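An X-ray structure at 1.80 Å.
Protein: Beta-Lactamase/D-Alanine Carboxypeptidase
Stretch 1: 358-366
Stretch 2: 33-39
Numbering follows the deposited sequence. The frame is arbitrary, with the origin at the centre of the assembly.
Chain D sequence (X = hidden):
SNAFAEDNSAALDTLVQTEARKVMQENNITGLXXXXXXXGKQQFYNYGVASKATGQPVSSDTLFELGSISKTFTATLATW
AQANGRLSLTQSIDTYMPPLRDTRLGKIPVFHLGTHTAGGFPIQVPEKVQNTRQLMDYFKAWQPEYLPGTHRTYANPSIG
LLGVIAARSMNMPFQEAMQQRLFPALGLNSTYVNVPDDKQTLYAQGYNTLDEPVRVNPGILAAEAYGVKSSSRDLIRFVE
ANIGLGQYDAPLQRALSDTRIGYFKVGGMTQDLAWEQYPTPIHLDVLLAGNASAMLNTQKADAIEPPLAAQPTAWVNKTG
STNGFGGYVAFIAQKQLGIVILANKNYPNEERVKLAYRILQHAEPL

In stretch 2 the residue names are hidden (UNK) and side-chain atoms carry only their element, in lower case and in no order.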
# COMPACT_ATOMS: atom_id res chain seq x y z
N ARG D 358 11.20 5.71 -15.48
CA ARG D 358 11.58 6.62 -16.57
C ARG D 358 11.23 8.07 -16.24
O ARG D 358 12.05 8.99 -16.41
CB ARG D 358 10.93 6.21 -17.90
CG ARG D 358 11.65 5.05 -18.58
CD ARG D 358 10.71 4.02 -19.19
NE ARG D 358 10.19 4.39 -20.50
CZ ARG D 358 10.45 3.77 -21.67
NH1 ARG D 358 9.87 4.23 -22.77
NH2 ARG D 358 11.28 2.72 -21.76
N ILE D 359 10.00 8.27 -15.77
CA ILE D 359 9.55 9.61 -15.35
C ILE D 359 10.45 10.21 -14.27
O ILE D 359 10.83 11.39 -14.37
CB ILE D 359 8.08 9.60 -14.88
CG1 ILE D 359 7.14 9.36 -16.07
CG2 ILE D 359 7.75 10.90 -14.17
CD1 ILE D 359 5.69 9.14 -15.68
N LEU D 360 10.77 9.43 -13.24
CA LEU D 360 11.62 9.93 -12.14
C LEU D 360 13.05 10.13 -12.61
O LEU D 360 13.72 11.08 -12.17
CB LEU D 360 11.52 9.03 -10.88
CG LEU D 360 10.25 9.16 -10.00
CD1 LEU D 360 10.48 8.52 -8.63
CD2 LEU D 360 9.81 10.61 -9.83
N GLN D 361 13.53 9.29 -13.54
CA GLN D 361 14.78 9.58 -14.24
C GLN D 361 14.68 10.92 -15.00
O GLN D 361 15.62 11.69 -14.95
CB GLN D 361 15.19 8.44 -15.16
CG GLN D 361 16.58 8.59 -15.73
CD GLN D 361 17.10 7.32 -16.38
OE1 GLN D 361 18.17 6.84 -16.03
NE2 GLN D 361 16.31 6.75 -17.30
N HIS D 362 13.55 11.21 -15.67
CA HIS D 362 13.36 12.51 -16.35
C HIS D 362 13.31 13.68 -15.35
O HIS D 362 13.79 14.77 -15.67
CB HIS D 362 12.05 12.62 -17.16
CG HIS D 362 11.87 11.61 -18.25
ND1 HIS D 362 12.87 11.26 -19.13
CD2 HIS D 362 10.76 10.95 -18.67
CE1 HIS D 362 12.40 10.37 -19.99
NE2 HIS D 362 11.13 10.17 -19.73
N ALA D 363 12.67 13.49 -14.18
CA ALA D 363 12.50 14.57 -13.20
C ALA D 363 13.81 15.02 -12.53
O ALA D 363 14.04 16.23 -12.36
CB ALA D 363 11.47 14.18 -12.14
N GLU D 364 14.66 14.05 -12.19
CA GLU D 364 15.85 14.34 -11.40
C GLU D 364 17.07 14.64 -12.28
O GLU D 364 17.52 13.78 -13.01
CB GLU D 364 16.16 13.16 -10.48
CG GLU D 364 17.16 13.54 -9.41
CD GLU D 364 17.67 12.37 -8.61
OE1 GLU D 364 17.61 11.21 -9.09
OE2 GLU D 364 18.17 12.64 -7.49
N PRO D 365 17.62 15.86 -12.20
CA PRO D 365 18.80 16.11 -13.03
C PRO D 365 20.02 15.43 -12.41
O PRO D 365 20.01 15.11 -11.24
CB PRO D 365 18.95 17.64 -13.01
CG PRO D 365 17.97 18.14 -12.00
CD PRO D 365 17.36 16.97 -11.28
N LEU D 366 21.07 15.26 -13.20
CA LEU D 366 22.34 14.72 -12.70
C LEU D 366 22.84 15.40 -11.41
O LEU D 366 22.69 16.60 -11.20
CB LEU D 366 23.42 14.83 -13.79
CG LEU D 366 24.70 13.99 -13.61
CD1 LEU D 366 25.69 14.60 -12.63
CD2 LEU D 366 24.39 12.55 -13.25
N UNK D 33 -3.82 9.44 -13.72
CA UNK D 33 -3.34 10.58 -12.95
C UNK D 33 -1.96 10.28 -12.39
O UNK D 33 -1.74 9.20 -11.86
c UNK D 33 -4.32 10.92 -11.82
o UNK D 33 -3.82 11.97 -11.03
N UNK D 34 -1.05 11.24 -12.52
CA UNK D 34 0.35 11.12 -12.07
C UNK D 34 0.66 12.33 -11.18
O UNK D 34 0.40 13.46 -11.59
c UNK D 34 1.74 9.84 -15.49
c UNK D 34 2.79 11.12 -12.83
c UNK D 34 1.32 11.08 -13.27
c UNK D 34 1.06 9.84 -14.13
N UNK D 35 1.17 12.08 -9.98
CA UNK D 35 1.75 13.11 -9.11
C UNK D 35 3.24 12.86 -8.97
O UNK D 35 3.64 11.72 -8.79
c UNK D 35 1.10 13.04 -7.74
N UNK D 36 4.05 13.92 -9.05
CA UNK D 36 5.49 13.84 -8.76
C UNK D 36 5.85 14.86 -7.68
O UNK D 36 5.36 15.99 -7.72
c UNK D 36 6.53 13.62 -12.51
c UNK D 36 5.91 13.23 -11.18
c UNK D 36 6.35 14.12 -10.02
c UNK D 36 7.84 13.89 -9.71
N UNK D 37 6.71 14.48 -6.75
CA UNK D 37 7.20 15.41 -5.73
C UNK D 37 8.73 15.41 -5.81
O UNK D 37 9.34 14.35 -5.97
c UNK D 37 6.98 13.72 -3.84
c UNK D 37 6.63 15.12 -4.33
o UNK D 37 7.06 16.13 -3.40
N UNK D 38 9.32 16.60 -5.78
CA UNK D 38 10.76 16.79 -5.94
C UNK D 38 11.16 17.95 -5.03
O UNK D 38 10.81 19.11 -5.31
n UNK D 38 13.94 17.92 -8.78
n UNK D 38 16.19 18.19 -8.19
c UNK D 38 12.25 16.29 -7.98
c UNK D 38 11.10 17.10 -7.41
n UNK D 38 15.29 19.38 -9.94
c UNK D 38 13.62 16.93 -7.75
c UNK D 38 15.14 18.49 -8.96
N UNK D 39 11.84 17.64 -3.93
CA UNK D 39 12.19 18.62 -2.88
C UNK D 39 10.98 19.43 -2.40
O UNK D 39 11.08 20.65 -2.22
n UNK D 39 15.35 18.17 -2.75
c UNK D 39 13.32 19.54 -3.36
c UNK D 39 15.20 18.60 -4.88
n UNK D 39 16.33 17.85 -4.63
c UNK D 39 14.58 18.81 -3.70
c UNK D 39 16.39 17.60 -3.34

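Position 33 carries two side-chain atoms, one carbon and then one oxygen. They lie far from the helix of stretch 1, and the oxygen is hydrogen-bonded elsewhere in the structure. A single carbon ending in oxygen is Ser 33, a residue of the strand that takes no part in this contact.

Position 34 has four carbons, forked at the first, with one arm two carbons long. CA to CB points toward the helix, and the end of the longer arm comes 4.0 Å from CD1 of Ile 359. Four carbons branching at the beta position make Ile 34, and the pair is CD1 to CD1, two side chains meeting tip to tip. With chi1 m and chi2 t, the long arm is extended and its CD1 meets CD1 of Ile 359.

Position 35 shows one carbon and nothing beyond it. It is out of reach of stretch 1, as the alternation of a strand predicts for the neighbour of an inward residue. This is Ala 35.

Position 36 repeats the pattern of 34: four carbons, a fork at the first, one two-carbon arm, CA to CB toward the helix. Here, though, three residues of stretch 1 are touched. The tip of the long arm lies 3.4 Å from CG2 of Ile 359, while the short arm lies 3.8 Å from CD2 of Leu 360 and 4.4 Å from CB of Ala 363. The residue is Ile 36, and the fork lets CD1 serve Ile 359 while CG2 faces Leu 360 and Ala 363.

Position 37 has one carbon bearing an oxygen and a second carbon. It points away from the helix, and its oxygen is hydrogen-bonded elsewhere in the structure. The branched hydroxyl identifies Thr 37.

Position 38 is the long one: three carbons, a nitrogen, then a carbon carrying two more nitrogens. CA to CB again points toward stretch 1. CD of Pro 365 lies over one face of the planar end group, and the O of Ala 363 lies near the chain nitrogen. That end group is a guanidinium, so the residue is Arg 38. CD of Pro 365 is 3.4 Å from NH1 of Arg 38. The O of Ala 363 is 4.0 Å from NE in an oblique position, and no hydrogen bond joins the two stretches here or anywhere else.

Position 39 has one carbon leading to a five-membered ring of three carbons and two nitrogens. The strand has ended, and the ring makes no contact with stretch 1. This is His 39.

The rule is alternation matched to helical periodicity. Residues 34, 36 and 38 face the helix, whose axis runs 39° from the strand direction, 10.2 Å away at closest approach. Ile 359 and Ala 363, one turn apart, point back toward the strand, and Leu 360 bends its end in beside them. Apolar packing carries the buried part. At the more open end the helix gives way at Glu 364, and Pro 365 just beyond lies over one face of the guanidinium, so the long arginine extends the contact past the last helical turn.

Stretch 2 33-39: SIAITRH
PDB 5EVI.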